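6-phospho-beta-glucosidase BglT (Thermotoga maritima, PDB 1UP7) hydrolyses cellobiose 6'-phosphate to glucose 6-phosphate and glucose, using NAD+ and a manganese ion, as a family 4 glycosidase. Local coordinates at residues K211-L216 against S235-V240; F186-G191 against I198-V203; P224-P229 against Y243-L248. All coordinates share one frame; numbering follows the deposited sequence.

Interaction 1 (K211-L216 against S235-V240)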
# COMPACT_ATOMS: atom_id res chain seq x y z
N LYS A 211 -8.44 -7.56 33.17
CA LYS A 211 -7.85 -7.81 34.48
C LYS A 211 -6.62 -6.96 34.72
O LYS A 211 -6.40 -6.48 35.82
CB LYS A 211 -7.45 -9.28 34.59
CG LYS A 211 -8.53 -10.17 35.09
CD LYS A 211 -8.16 -11.64 34.87
CE LYS A 211 -9.36 -12.53 35.12
NZ LYS A 211 -9.36 -13.62 34.11
N VAL A 212 -5.82 -6.78 33.67
CA VAL A 212 -4.63 -5.94 33.73
C VAL A 212 -5.01 -4.48 33.92
O VAL A 212 -4.43 -3.81 34.78
CB VAL A 212 -3.68 -6.16 32.50
CG1 VAL A 212 -2.53 -5.21 32.53
CG2 VAL A 212 -3.15 -7.59 32.46
N PHE A 213 -6.00 -4.00 33.16
CA PHE A 213 -6.51 -2.64 33.33
C PHE A 213 -7.06 -2.43 34.75
O PHE A 213 -6.71 -1.45 35.41
CB PHE A 213 -7.54 -2.31 32.26
CG PHE A 213 -6.94 -1.92 30.93
CD1 PHE A 213 -6.21 -0.76 30.80
CD2 PHE A 213 -7.14 -2.71 29.82
CE1 PHE A 213 -5.66 -0.38 29.56
CE2 PHE A 213 -6.60 -2.36 28.56
CZ PHE A 213 -5.87 -1.19 28.43
N GLU A 214 -7.87 -3.37 35.23
CA GLU A 214 -8.38 -3.32 36.60
C GLU A 214 -7.25 -3.28 37.63
O GLU A 214 -7.36 -2.60 38.65
CB GLU A 214 -9.32 -4.48 36.91
CG GLU A 214 -10.64 -4.43 36.13
CD GLU A 214 -11.64 -3.44 36.73
OE1 GLU A 214 -11.51 -2.22 36.47
OE2 GLU A 214 -12.58 -3.89 37.44
N ASN A 215 -6.16 -3.99 37.36
CA ASN A 215 -5.01 -4.02 38.26
C ASN A 215 -4.26 -2.69 38.30
O ASN A 215 -3.85 -2.25 39.38
CB ASN A 215 -4.04 -5.13 37.83
CG ASN A 215 -3.56 -5.97 39.01
OD1 ASN A 215 -2.35 -6.04 39.28
ND2 ASN A 215 -4.51 -6.63 39.71
N LEU A 216 -4.07 -2.07 37.14
CA LEU A 216 -3.45 -0.75 37.07
C LEU A 216 -4.08 0.31 38.01
O LEU A 216 -3.37 1.20 38.48
CB LEU A 216 -3.44 -0.26 35.64
CG LEU A 216 -2.12 -0.47 34.89
CD1 LEU A 216 -1.76 -1.95 34.74
CD2 LEU A 216 -2.20 0.19 33.53
N SER A 235 -10.57 5.47 28.89
CA SER A 235 -10.85 6.32 27.74
C SER A 235 -10.04 5.87 26.57
O SER A 235 -10.56 5.61 25.51
CB SER A 235 -10.48 7.75 28.09
OG SER A 235 -11.39 8.15 29.09
N VAL A 236 -8.75 5.79 26.81
CA VAL A 236 -7.77 5.51 25.79
C VAL A 236 -7.73 4.01 25.48
O VAL A 236 -7.45 3.62 24.35
CB VAL A 236 -6.38 5.97 26.25
CG1 VAL A 236 -5.30 5.55 25.28
CG2 VAL A 236 -6.35 7.48 26.47
N ARG A 237 -7.99 3.19 26.49
CA ARG A 237 -7.98 1.72 26.38
C ARG A 237 -6.69 1.14 25.78
O ARG A 237 -6.71 0.18 25.02
CB ARG A 237 -9.22 1.18 25.66
CG ARG A 237 -10.50 1.34 26.45
CD ARG A 237 -11.59 0.35 26.03
NE ARG A 237 -11.63 -0.87 26.85
CZ ARG A 237 -11.04 -1.03 28.05
NH1 ARG A 237 -10.34 -0.05 28.62
NH2 ARG A 237 -11.15 -2.19 28.70
N LEU A 238 -5.57 1.73 26.15
CA LEU A 238 -4.24 1.24 25.79
C LEU A 238 -3.36 1.35 27.04
O LEU A 238 -3.47 2.31 27.84
CB LEU A 238 -3.58 2.11 24.69
CG LEU A 238 -4.16 2.24 23.27
CD1 LEU A 238 -3.37 3.26 22.42
CD2 LEU A 238 -4.18 0.88 22.59
N ILE A 239 -2.50 0.36 27.22
CA ILE A 239 -1.49 0.51 28.26
C ILE A 239 -0.32 1.19 27.59
O ILE A 239 0.16 0.76 26.55
CB ILE A 239 -1.07 -0.84 28.92
CG1 ILE A 239 -2.22 -1.47 29.68
CG2 ILE A 239 0.10 -0.63 29.89
CD1 ILE A 239 -2.28 -2.94 29.54
N VAL A 240 0.13 2.27 28.18
CA VAL A 240 1.01 3.20 27.52
C VAL A 240 2.44 3.13 28.11
O VAL A 240 2.63 2.98 29.29
CB VAL A 240 0.42 4.63 27.58
CG1 VAL A 240 0.71 5.37 28.94
CG2 VAL A 240 0.91 5.42 26.45
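Phe213, on the helical segment 211-216, faces Ile239 at the start of a short strand, their CA atoms 7.8 Å apart, where the chain leaves helix 230-236 through Arg237 with positive phi and runs extended. Side chains of the helix meet both the side chains and the backbone of 237-239, and the ring of Phe213 carries most of the contact. Its CG stands anti to the carbonyl carbon (chi1 -80°), and the ring reaches across to the backbone at the end of the other helix, where CZ lies 3.6 Å from the carbonyl carbon of Arg237. CA of Leu238 lies at the ring edge, in its plane. The two faces of the ring have unlike partners. Over one, displaced toward the rim, sits CD1 of Ile239, while CG1 of the same residue comes to 3.6 Å from Phe213 CE1. Over the opposite face the guanidinium of Arg237 makes a cation-pi contact, its CZ 4.9 Å from the ring centroid and 25° off the normal, with NH1 above the centre and the two planes 40° apart. A bend at chi3 of Arg237 takes NE off the extended course of the chain, and NH2 also forms a salt bridge with Glu210. Ile239 extends the apolar side: its CD1 meets Val212 CG1 at 3.8 Å, the two side chains crossing at about a right angle, and Leu216 CD2 approaches Ile239 CG1 at 4.2 Å. Phe170 of helix 166-177 touches both Val212 and Ile239. The contact therefore joins helix 209-216 to the antiparallel sheet of the C-terminal domain by hydrophobic packing on one face of an aromatic ring and a cation on the other, with Glu210 likely to offset the positive charge of Arg237 beside the ring.

Interaction 2 (F186-G191 against I198-V203)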
# COMPACT_ATOMS: atom_id res chain seq x y z
N PHE A 186 1.89 -13.09 26.10
CA PHE A 186 1.93 -12.69 24.70
C PHE A 186 1.09 -11.42 24.53
O PHE A 186 -0.01 -11.31 25.03
CB PHE A 186 1.43 -13.89 23.86
CG PHE A 186 1.43 -13.65 22.38
CD1 PHE A 186 0.32 -13.08 21.76
CD2 PHE A 186 2.52 -14.02 21.60
CE1 PHE A 186 0.31 -12.85 20.37
CE2 PHE A 186 2.52 -13.79 20.22
CZ PHE A 186 1.40 -13.21 19.60
N LEU A 187 1.65 -10.45 23.83
CA LEU A 187 1.11 -9.10 23.76
C LEU A 187 0.75 -8.67 22.34
O LEU A 187 1.44 -9.01 21.38
CB LEU A 187 2.17 -8.12 24.28
CG LEU A 187 2.35 -7.81 25.78
CD1 LEU A 187 1.68 -8.74 26.76
CD2 LEU A 187 3.80 -7.66 26.09
N LYS A 188 -0.32 -7.89 22.21
CA LYS A 188 -0.40 -7.00 21.06
C LYS A 188 0.27 -5.70 21.50
O LYS A 188 -0.25 -4.95 22.34
CB LYS A 188 -1.82 -6.77 20.54
CG LYS A 188 -1.80 -5.89 19.30
CD LYS A 188 -3.17 -5.73 18.70
CE LYS A 188 -3.19 -4.57 17.72
NZ LYS A 188 -4.42 -4.67 16.86
N TYR A 189 1.44 -5.46 20.91
CA TYR A 189 2.37 -4.44 21.35
C TYR A 189 2.94 -3.76 20.13
O TYR A 189 3.46 -4.41 19.24
CB TYR A 189 3.53 -5.14 22.09
CG TYR A 189 4.59 -4.20 22.63
CD1 TYR A 189 5.41 -3.47 21.77
CD2 TYR A 189 4.72 -4.01 24.00
CE1 TYR A 189 6.36 -2.58 22.26
CE2 TYR A 189 5.65 -3.16 24.51
CZ TYR A 189 6.47 -2.43 23.65
OH TYR A 189 7.39 -1.57 24.20
N TYR A 190 2.91 -2.44 20.09
CA TYR A 190 3.45 -1.71 18.94
C TYR A 190 3.72 -0.27 19.31
O TYR A 190 3.17 0.27 20.26
CB TYR A 190 2.50 -1.77 17.73
CG TYR A 190 1.08 -1.31 18.05
CD1 TYR A 190 0.16 -2.15 18.68
CD2 TYR A 190 0.67 -0.03 17.72
CE1 TYR A 190 -1.14 -1.71 18.96
CE2 TYR A 190 -0.59 0.40 18.00
CZ TYR A 190 -1.50 -0.43 18.62
OH TYR A 190 -2.75 0.05 18.89
N GLY A 191 4.55 0.35 18.49
CA GLY A 191 4.86 1.75 18.60
C GLY A 191 6.33 1.92 18.27
O GLY A 191 6.96 1.11 17.57
N ILE A 198 0.30 -1.02 24.48
CA ILE A 198 -0.17 -2.39 24.57
C ILE A 198 -1.68 -2.35 24.48
O ILE A 198 -2.35 -1.64 25.24
CB ILE A 198 0.33 -3.08 25.89
CG1 ILE A 198 1.85 -3.16 25.91
CG2 ILE A 198 -0.29 -4.49 26.06
CD1 ILE A 198 2.46 -3.51 27.26
N GLU A 199 -2.20 -3.14 23.54
CA GLU A 199 -3.62 -3.17 23.26
C GLU A 199 -4.27 -4.41 23.86
O GLU A 199 -5.42 -4.35 24.31
CB GLU A 199 -3.83 -3.10 21.74
CG GLU A 199 -5.22 -2.69 21.28
CD GLU A 199 -5.23 -2.23 19.82
OE1 GLU A 199 -4.18 -1.87 19.26
OE2 GLU A 199 -6.31 -2.23 19.23
N LYS A 200 -3.53 -5.51 23.85
CA LYS A 200 -4.05 -6.80 24.35
C LYS A 200 -2.99 -7.53 25.17
O LYS A 200 -1.81 -7.45 24.86
CB LYS A 200 -4.55 -7.71 23.19
CG LYS A 200 -5.55 -7.02 22.22
CD LYS A 200 -6.91 -7.69 22.17
CE LYS A 200 -8.04 -6.82 22.76
NZ LYS A 200 -9.07 -7.71 23.51
N VAL A 201 -3.43 -8.23 26.19
CA VAL A 201 -2.55 -9.06 26.99
C VAL A 201 -3.11 -10.46 27.07
O VAL A 201 -4.27 -10.66 27.44
CB VAL A 201 -2.32 -8.54 28.42
CG1 VAL A 201 -1.40 -9.50 29.16
CG2 VAL A 201 -1.67 -7.20 28.38
N PHE A 202 -2.28 -11.43 26.72
CA PHE A 202 -2.63 -12.84 26.83
C PHE A 202 -1.65 -13.54 27.76
O PHE A 202 -0.43 -13.36 27.64
CB PHE A 202 -2.56 -13.54 25.45
CG PHE A 202 -3.55 -13.02 24.42
CD1 PHE A 202 -3.21 -11.96 23.58
CD2 PHE A 202 -4.79 -13.64 24.26
CE1 PHE A 202 -4.12 -11.50 22.62
CE2 PHE A 202 -5.70 -13.18 23.30
CZ PHE A 202 -5.37 -12.12 22.48
N VAL A 203 -2.17 -14.34 28.69
CA VAL A 203 -1.34 -15.17 29.56
C VAL A 203 -1.80 -16.61 29.40
O VAL A 203 -2.97 -16.95 29.65
CB VAL A 203 -1.44 -14.74 31.03
CG1 VAL A 203 -0.79 -15.82 31.95
CG2 VAL A 203 -0.79 -13.38 31.22
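Phe186 and Phe202 form a hydrogen-bonded pair in the antiparallel beta hairpin of strands 185-190 and 195-203, with Phe186 N giving a nearly straight bond to Phe202 O (2.8 Å, 171° at the hydrogen). The register shifts by one residue between Lys188 and Tyr189, a beta bulge, and Lys188 O there accepts Glu199 N at 2.9 Å. The tightly packed face carries Leu187, Tyr189, Ile198 and Val201. Leu187 CD1 lies equally close to both methyl groups of Val201, while Ile198 CG1 approaches Tyr189 CD2 at 3.6 Å. Val166 and Pro167 of helix 166-177 touch Tyr189, whose side chain is about 6 Å from that of Cys164, a manganese-binding residue.

The face of Phe186, Lys188, Lys200 and Phe202 is looser toward its two partly exposed lysines. Lys188 runs extended alongside Glu199, which reaches in from the bulge, but the salt bridge from NZ to OE1 is long, at 3.7 Å. NZ is hydrogen-bonded to the carbonyl oxygens of Gln350 and Lys352, whereas Lys200 NZ turns to Asp207. An alanine in place of Lys188 would probably leave those two carbonyls without their ammonium partner and Glu199 without its nearby positive charge. Farther along, the Phe202 ring makes a cation-pi contact with Arg344 of a third subunit. Tyr190 has its CG between the backbone N and the carbonyl carbon (chi1 53°); its hydroxyl, which also meets the backbone N of Asp354, is hydrogen-bonded to Glu199 OE1, though the modelled 2.4 Å is very short and its exact value doubtful.

Interaction 3 (P224-P229 against Y243-L248). With G6P (6-O-phosphono-alpha-D-glucopyranose), chain J.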
# COMPACT_ATOMS: atom_id res chain seq x y z
N PRO A 224 3.37 9.10 42.85
CA PRO A 224 1.91 9.20 42.69
C PRO A 224 1.41 10.19 41.61
O PRO A 224 0.88 9.72 40.59
CB PRO A 224 1.41 9.61 44.10
CG PRO A 224 2.64 9.54 45.01
CD PRO A 224 3.83 9.73 44.10
N ASP A 225 1.56 11.51 41.82
CA ASP A 225 0.99 12.54 40.92
C ASP A 225 1.41 12.44 39.45
O ASP A 225 0.99 13.26 38.62
CB ASP A 225 1.31 13.94 41.43
CG ASP A 225 0.11 14.61 42.08
OD1 ASP A 225 -0.80 15.05 41.33
OD2 ASP A 225 -0.02 14.73 43.33
N GLU A 226 2.20 11.42 39.13
CA GLU A 226 2.74 11.22 37.80
C GLU A 226 2.14 10.09 36.98
O GLU A 226 2.55 9.86 35.85
CB GLU A 226 4.22 10.88 37.91
CG GLU A 226 5.15 12.05 37.68
CD GLU A 226 6.54 11.71 38.15
OE1 GLU A 226 7.34 11.11 37.37
OE2 GLU A 226 6.80 12.03 39.33
N ASP A 227 1.23 9.34 37.55
CA ASP A 227 0.62 8.24 36.82
C ASP A 227 -0.65 8.69 36.15
O ASP A 227 -1.35 9.58 36.63
CB ASP A 227 0.27 7.14 37.83
CG ASP A 227 1.50 6.61 38.54
OD1 ASP A 227 2.62 6.86 38.02
OD2 ASP A 227 1.45 5.97 39.62
N PHE A 228 -0.96 8.02 35.05
CA PHE A 228 -2.18 8.31 34.36
C PHE A 228 -3.31 7.92 35.28
O PHE A 228 -3.26 6.88 35.90
CB PHE A 228 -2.16 7.55 33.08
CG PHE A 228 -1.07 7.95 32.21
CD1 PHE A 228 0.18 7.32 32.31
CD2 PHE A 228 -1.25 8.98 31.28
CE1 PHE A 228 1.25 7.70 31.48
CE2 PHE A 228 -0.21 9.37 30.44
CZ PHE A 228 1.05 8.71 30.52
N PRO A 229 -4.27 8.80 35.45
CA PRO A 229 -5.44 8.48 36.28
C PRO A 229 -6.29 7.37 35.64
O PRO A 229 -6.12 7.03 34.46
CB PRO A 229 -6.15 9.82 36.41
CG PRO A 229 -5.61 10.68 35.31
CD PRO A 229 -4.28 10.16 34.89
N TYR A 243 7.03 6.68 29.16
CA TYR A 243 7.60 7.83 28.45
C TYR A 243 6.57 8.71 27.78
O TYR A 243 6.90 9.84 27.40
CB TYR A 243 8.59 7.36 27.41
CG TYR A 243 9.96 7.06 27.96
CD1 TYR A 243 10.22 5.84 28.63
CD2 TYR A 243 11.01 7.98 27.81
CE1 TYR A 243 11.50 5.56 29.14
CE2 TYR A 243 12.27 7.73 28.32
CZ TYR A 243 12.52 6.53 28.97
OH TYR A 243 13.78 6.29 29.48
N LEU A 244 5.35 8.20 27.61
CA LEU A 244 4.27 8.98 27.03
C LEU A 244 3.93 10.14 27.95
O LEU A 244 3.34 11.10 27.52
CB LEU A 244 3.03 8.13 26.73
CG LEU A 244 2.84 7.73 25.26
CD1 LEU A 244 3.04 8.89 24.23
CD2 LEU A 244 3.78 6.55 24.91
N ARG A 245 4.32 10.05 29.21
CA ARG A 245 4.08 11.11 30.19
C ARG A 245 4.65 12.44 29.70
O ARG A 245 4.08 13.49 29.99
CB ARG A 245 4.75 10.81 31.52
CG ARG A 245 3.94 9.96 32.49
CD ARG A 245 4.78 9.56 33.74
NE ARG A 245 6.17 9.35 33.28
CZ ARG A 245 7.25 9.35 34.04
NH1 ARG A 245 7.16 9.60 35.35
NH2 ARG A 245 8.45 9.13 33.48
N TYR A 246 5.76 12.39 28.97
CA TYR A 246 6.44 13.61 28.49
C TYR A 246 5.64 14.32 27.43
O TYR A 246 5.73 15.53 27.32
CB TYR A 246 7.86 13.33 27.96
CG TYR A 246 8.78 12.80 29.03
CD1 TYR A 246 9.31 13.63 30.01
CD2 TYR A 246 9.12 11.44 29.07
CE1 TYR A 246 10.14 13.13 31.02
CE2 TYR A 246 9.94 10.92 30.06
CZ TYR A 246 10.43 11.77 31.04
OH TYR A 246 11.25 11.26 32.03
N TYR A 247 4.86 13.55 26.68
CA TYR A 247 3.95 14.08 25.68
C TYR A 247 2.63 14.51 26.28
O TYR A 247 2.24 15.64 26.05
CB TYR A 247 3.71 13.03 24.62
CG TYR A 247 4.93 12.73 23.81
CD1 TYR A 247 5.86 11.80 24.27
CD2 TYR A 247 5.13 13.33 22.59
CE1 TYR A 247 6.97 11.50 23.54
CE2 TYR A 247 6.24 13.02 21.81
CZ TYR A 247 7.16 12.10 22.30
OH TYR A 247 8.26 11.77 21.57
N LEU A 248 1.98 13.64 27.07
CA LEU A 248 0.61 13.85 27.49
C LEU A 248 0.49 14.57 28.84
O LEU A 248 -0.57 15.07 29.22
CB LEU A 248 -0.12 12.51 27.53
CG LEU A 248 -0.37 11.94 26.14
CD1 LEU A 248 -0.49 10.47 26.36
CD2 LEU A 248 -1.62 12.53 25.46
C1 G6P J . 14.60 3.02 31.26
C2 G6P J . 14.64 3.13 29.72
C3 G6P J . 16.09 3.14 29.24
C4 G6P J . 16.76 4.36 29.85
C5 G6P J . 16.76 4.19 31.38
C6 G6P J . 17.38 5.41 32.05
O1 G6P J . 13.28 3.06 31.83
O2 G6P J . 13.95 2.08 29.05
O3 G6P J . 16.21 3.13 27.81
O4 G6P J . 18.06 4.56 29.30
O5 G6P J . 15.41 4.03 31.90
O6 G6P J . 18.03 5.05 33.26
P G6P J . 19.24 5.95 33.84
O1P G6P J . 19.81 5.17 35.00
O2P G6P J . 18.83 7.32 34.36
O3P G6P J . 20.25 6.09 32.74
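The loop 224-229, which carries a type I beta turn from Pro224 to Asp227, packs against the segment that begins with the active-site Tyr243, the proton acceptor; Phe228 and Glu226 of the loop touch Leu244, Arg245 and Leu248. The main polar link is a salt bridge from Glu226 OE1 to Arg245 NH1, modelled at 2.5 Å. OE1 approaches at the edge of the guanidinium, near its plane, and the carboxylate and guanidinium planes are only 17° apart. Arg245 bends at chi3 (-35°), turning NE away from a fully extended course, and NE donates to the carbonyl oxygen of Pro242. Glu226 OE1 has a second cationic partner in Lys256, and two cations beside this one oxygen would probably favour its charged form.

Beside the ion pair, the Phe228 ring supplies the apolar contact. Its CE1 lies 3.7 Å from Arg245 CG, on the aliphatic part of that side chain, while CZ is 4.3 Å from Leu244 CB. Phe228 CE2 meets Leu248 CD1 at 4.2 Å. The carbonyl carbon of Leu244 lies at the ring edge, near its plane.

The side chain of Tyr243 leaves the backbone away from the loop, and its OH lies 3.3 Å from C2 of the bound glucose 6-phosphate, which meets the ring at its edge. The Tyr243 ring also meets that of His194, a manganese ligand. Met253 of helix 250-258 touches both Glu226 and Arg245, Phe232 of helix 230-236 meets the Phe228 ring, Leu244 packs on strand 195-203, and Leu248 on helix 355-376, with Val396 of a second subunit touching Phe228 and Leu248.

In the fold
Following the chain from the N terminus, interaction 2 comes first and closes the hairpin of strands 185-190 and 195-203 before the other two begin. Helix 209-216 then opens interaction 1, which is completed only at 235-240. Within that loop lies 224-229, whose partner 243-248 comes afterwards, so interactions 1 and 3 cross. Strand 239-240 adds to the hairpin sheet beside strand 195-203, with Ile239 O probably hydrogen-bonded to Ile198 N, and this joins interactions 1 and 2. Val240 packs on Phe228, linking interactions 1 and 3. Together they tie the sheet, its flanking helices and the active-site segment within the C-terminal domain.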